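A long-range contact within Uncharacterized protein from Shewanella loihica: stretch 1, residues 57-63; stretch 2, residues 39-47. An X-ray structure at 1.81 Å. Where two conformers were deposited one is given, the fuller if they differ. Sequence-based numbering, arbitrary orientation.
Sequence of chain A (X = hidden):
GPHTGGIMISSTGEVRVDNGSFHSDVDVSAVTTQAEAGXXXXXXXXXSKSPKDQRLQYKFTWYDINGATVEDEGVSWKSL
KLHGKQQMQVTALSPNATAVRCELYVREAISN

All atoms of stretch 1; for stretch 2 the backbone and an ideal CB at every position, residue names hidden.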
# COMPACT_ATOMS: atom_id res chain seq x y z
N GLN A 57 6.80 11.58 7.30
CA GLN A 57 8.07 11.04 7.77
C GLN A 57 8.26 9.69 7.17
O GLN A 57 7.28 8.98 6.87
CB GLN A 57 8.04 10.88 9.27
CG GLN A 57 7.85 12.16 10.01
CD GLN A 57 8.19 11.94 11.45
OE1 GLN A 57 7.53 11.14 12.13
NE2 GLN A 57 9.26 12.57 11.91
N TYR A 58 9.52 9.32 6.95
CA TYR A 58 9.82 8.02 6.39
C TYR A 58 11.04 7.38 7.00
O TYR A 58 11.89 8.07 7.58
CB TYR A 58 10.02 8.12 4.87
CG TYR A 58 11.36 8.71 4.47
CD1 TYR A 58 11.54 10.10 4.39
CD2 TYR A 58 12.45 7.88 4.21
CE1 TYR A 58 12.80 10.65 4.07
CE2 TYR A 58 13.68 8.39 3.90
CZ TYR A 58 13.85 9.78 3.81
OH TYR A 58 15.08 10.28 3.45
N LYS A 59 11.12 6.07 6.85
CA LYS A 59 12.36 5.33 7.14
C LYS A 59 12.32 3.98 6.51
O LYS A 59 11.25 3.42 6.27
CB LYS A 59 12.65 5.19 8.64
CG LYS A 59 11.89 4.17 9.40
CD LYS A 59 12.66 3.94 10.69
CE LYS A 59 11.85 3.20 11.71
NZ LYS A 59 12.43 3.42 13.08
N PHE A 60 13.50 3.49 6.17
CA PHE A 60 13.63 2.13 5.66
C PHE A 60 13.98 1.20 6.80
O PHE A 60 14.66 1.61 7.75
CB PHE A 60 14.77 2.02 4.64
CG PHE A 60 14.52 2.73 3.33
CD1 PHE A 60 13.88 2.08 2.29
CD2 PHE A 60 14.99 4.00 3.13
CE1 PHE A 60 13.67 2.70 1.11
CE2 PHE A 60 14.78 4.64 1.92
CZ PHE A 60 14.13 3.99 0.90
N THR A 61 13.59 -0.05 6.65
CA THR A 61 14.06 -1.14 7.51
C THR A 61 14.62 -2.23 6.59
O THR A 61 14.25 -2.32 5.40
CB THR A 61 12.94 -1.72 8.38
OG1 THR A 61 11.89 -2.14 7.52
CG2 THR A 61 12.35 -0.65 9.33
N TRP A 62 15.51 -3.04 7.13
CA TRP A 62 16.24 -4.00 6.36
C TRP A 62 16.08 -5.40 6.95
O TRP A 62 16.03 -5.57 8.17
CB TRP A 62 17.70 -3.61 6.41
CG TRP A 62 17.98 -2.34 5.71
CD1 TRP A 62 17.98 -1.10 6.24
CD2 TRP A 62 18.28 -2.20 4.33
NE1 TRP A 62 18.27 -0.16 5.27
CE2 TRP A 62 18.49 -0.82 4.09
CE3 TRP A 62 18.46 -3.10 3.28
CZ2 TRP A 62 18.83 -0.32 2.83
CZ3 TRP A 62 18.77 -2.60 2.01
CH2 TRP A 62 18.95 -1.23 1.81
N TYR A 63 16.04 -6.40 6.07
CA TYR A 63 15.86 -7.80 6.45
C TYR A 63 16.87 -8.69 5.76
O TYR A 63 17.31 -8.43 4.65
CB TYR A 63 14.44 -8.27 6.10
CG TYR A 63 13.41 -7.37 6.68
CD1 TYR A 63 12.92 -7.57 7.98
CD2 TYR A 63 12.95 -6.28 5.97
CE1 TYR A 63 11.98 -6.71 8.53
CE2 TYR A 63 12.02 -5.42 6.51
CZ TYR A 63 11.54 -5.64 7.78
OH TYR A 63 10.63 -4.75 8.27
N UNK A 39 26.94 -4.80 -0.82
CA UNK A 39 25.87 -4.02 -0.25
C UNK A 39 24.72 -3.83 -1.23
O UNK A 39 24.89 -4.02 -2.43
CB UNK A 39 26.40 -2.66 0.21
N UNK A 40 23.56 -3.50 -0.70
CA UNK A 40 22.40 -3.11 -1.46
C UNK A 40 22.14 -1.64 -1.18
O UNK A 40 22.57 -1.07 -0.17
CB UNK A 40 21.19 -3.97 -1.11
N UNK A 41 21.43 -1.02 -2.08
CA UNK A 41 20.99 0.34 -1.86
C UNK A 41 19.49 0.38 -2.07
O UNK A 41 19.01 -0.02 -3.13
CB UNK A 41 21.71 1.32 -2.79
N UNK A 42 18.77 0.90 -1.08
CA UNK A 42 17.32 1.03 -1.17
C UNK A 42 17.01 2.29 -1.95
O UNK A 42 17.60 3.34 -1.71
CB UNK A 42 16.67 1.06 0.21
N UNK A 43 16.07 2.17 -2.88
CA UNK A 43 15.58 3.32 -3.63
C UNK A 43 14.04 3.37 -3.50
O UNK A 43 13.34 2.43 -3.92
CB UNK A 43 16.01 3.24 -5.10
N UNK A 44 13.57 4.44 -2.90
CA UNK A 44 12.15 4.63 -2.65
C UNK A 44 11.66 5.81 -3.43
O UNK A 44 12.43 6.72 -3.79
CB UNK A 44 11.87 4.82 -1.16
N UNK A 45 10.36 5.80 -3.72
CA UNK A 45 9.71 6.90 -4.39
C UNK A 45 8.44 7.23 -3.59
O UNK A 45 7.67 6.32 -3.28
CB UNK A 45 9.40 6.56 -5.85
N UNK A 46 8.26 8.50 -3.25
CA UNK A 46 7.07 8.96 -2.53
C UNK A 46 6.47 10.04 -3.38
O UNK A 46 7.09 11.09 -3.64
CB UNK A 46 7.39 9.46 -1.12
N UNK A 47 5.26 9.79 -3.87
CA UNK A 47 4.57 10.70 -4.77
C UNK A 47 3.30 11.19 -4.13
O UNK A 47 2.52 10.38 -3.62
CB UNK A 47 4.27 10.03 -6.11

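Stretch 1 is a strand that turns three aromatic side chains, Tyr58, Phe60 and Trp62, toward stretch 2, a strand running at 145° to it. The axes come no nearer than 9.4 Å and no hydrogen bond crosses, so the contact rests on packing of the aromatic side chains against side chains and main chain.

Position 39 precedes the second strand. Its ideal CB has nothing of stretch 1 within 5.5 Å, so this contact hardly restricts it; the residue is Phe39, out of reach.

At position 40 CA-to-CB points toward stretch 1, and the ideal CB lies 4.2 Å from Trp62 CZ3. The extended backbone and the indole beside it favor an apolar chain, with leucine, isoleucine, valine or methionine all plausible. Leu40 is found, its CB 4.1 Å from Trp62 CZ3.

Position 41 points away and meets no charge or pocket, so many residues would serve, polar ones included. It is Arg41, whose NH1 is hydrogen-bonded elsewhere in the structure.

Position 42 is tight: its ideal CB points toward the aromatics and is already 3.5 Å from Phe60 CE1 and 3.6 Å from Trp62 CH2, contact distance for carbon. Two rings thus meet one methyl-sized space, which argues for something small, alanine first, with glycine possible at the cost of packing. Ala42 fills it: its CB sits over one face of the Phe60 ring, 3.7 Å from the ring centroid in a CH-pi contact, while Trp62 CH2 approaches this same CB at 3.6 Å. The indole also brings its edge to the backbone, with Trp62 CH2 3.6 Å from Ala42 N.

Position 43 points away again, leaving the choice free so far as stretch 1 is concerned; Arg43 occupies it.

Position 44 faces stretch 1, but an ideal CB would stand just 3.2 Å from Phe60 CZ, too close for comfort. Its phi/psi of -115/155 is ordinary strand geometry, so the backbone does not demand glycine; the ring does favor it. Gly44 is present, and the edge of Phe60 moves in against the main chain, CZ lying 3.9 Å from Gly44 N.

Position 45 points away, and a strand-tolerant polar or branched residue would do. Thr45 is deposited.

Position 46 points toward stretch 1, yet its ideal CB finds nothing there within 5.5 Å. Here the gap calls for length: isoleucine, leucine or methionine could bridge it. Ile46, with chi1 m and chi2 t, extends CD1 to 4.2 Å from Tyr58 CB.

Position 47 is out of reach and unconstrained by this contact; it is Ile47.

Stretch 2, residues 39-47: FLRARGTII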
# COMPACT_ATOMS: atom_id res chain seq x y z
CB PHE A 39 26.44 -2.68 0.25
CG PHE A 39 27.10 -2.82 1.57
CD1 PHE A 39 28.28 -3.51 1.70
CD2 PHE A 39 26.50 -2.34 2.73
CE1 PHE A 39 28.87 -3.68 2.92
CE2 PHE A 39 27.09 -2.55 3.98
CZ PHE A 39 28.25 -3.22 4.07
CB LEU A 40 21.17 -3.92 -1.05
CG LEU A 40 21.21 -5.43 -1.18
CD1 LEU A 40 19.91 -5.99 -0.65
CD2 LEU A 40 21.42 -5.80 -2.65
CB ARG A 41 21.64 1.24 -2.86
CG ARG A 41 21.10 2.62 -2.80
CD ARG A 41 21.98 3.52 -3.60
NE ARG A 41 23.27 3.75 -2.94
CZ ARG A 41 23.44 4.56 -1.91
NH1 ARG A 41 22.40 5.20 -1.36
NH2 ARG A 41 24.64 4.71 -1.40
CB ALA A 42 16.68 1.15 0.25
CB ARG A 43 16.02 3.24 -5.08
CG ARG A 43 17.58 3.33 -5.18
CD ARG A 43 18.01 3.63 -6.57
NE ARG A 43 19.46 3.72 -6.66
CZ ARG A 43 20.18 4.80 -6.38
NH1 ARG A 43 19.61 5.94 -5.99
NH2 ARG A 43 21.49 4.74 -6.48
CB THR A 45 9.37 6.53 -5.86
OG1 THR A 45 10.56 6.61 -6.67
CG2 THR A 45 8.27 7.47 -6.42
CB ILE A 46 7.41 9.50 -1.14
CG1 ILE A 46 8.15 8.46 -0.31
CG2 ILE A 46 6.15 9.86 -0.37
CD1 ILE A 46 8.81 9.04 1.00
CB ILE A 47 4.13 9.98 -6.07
CG1 ILE A 47 5.28 9.19 -6.68
CG2 ILE A 47 3.56 10.99 -7.07
CD1 ILE A 47 4.96 8.60 -8.07
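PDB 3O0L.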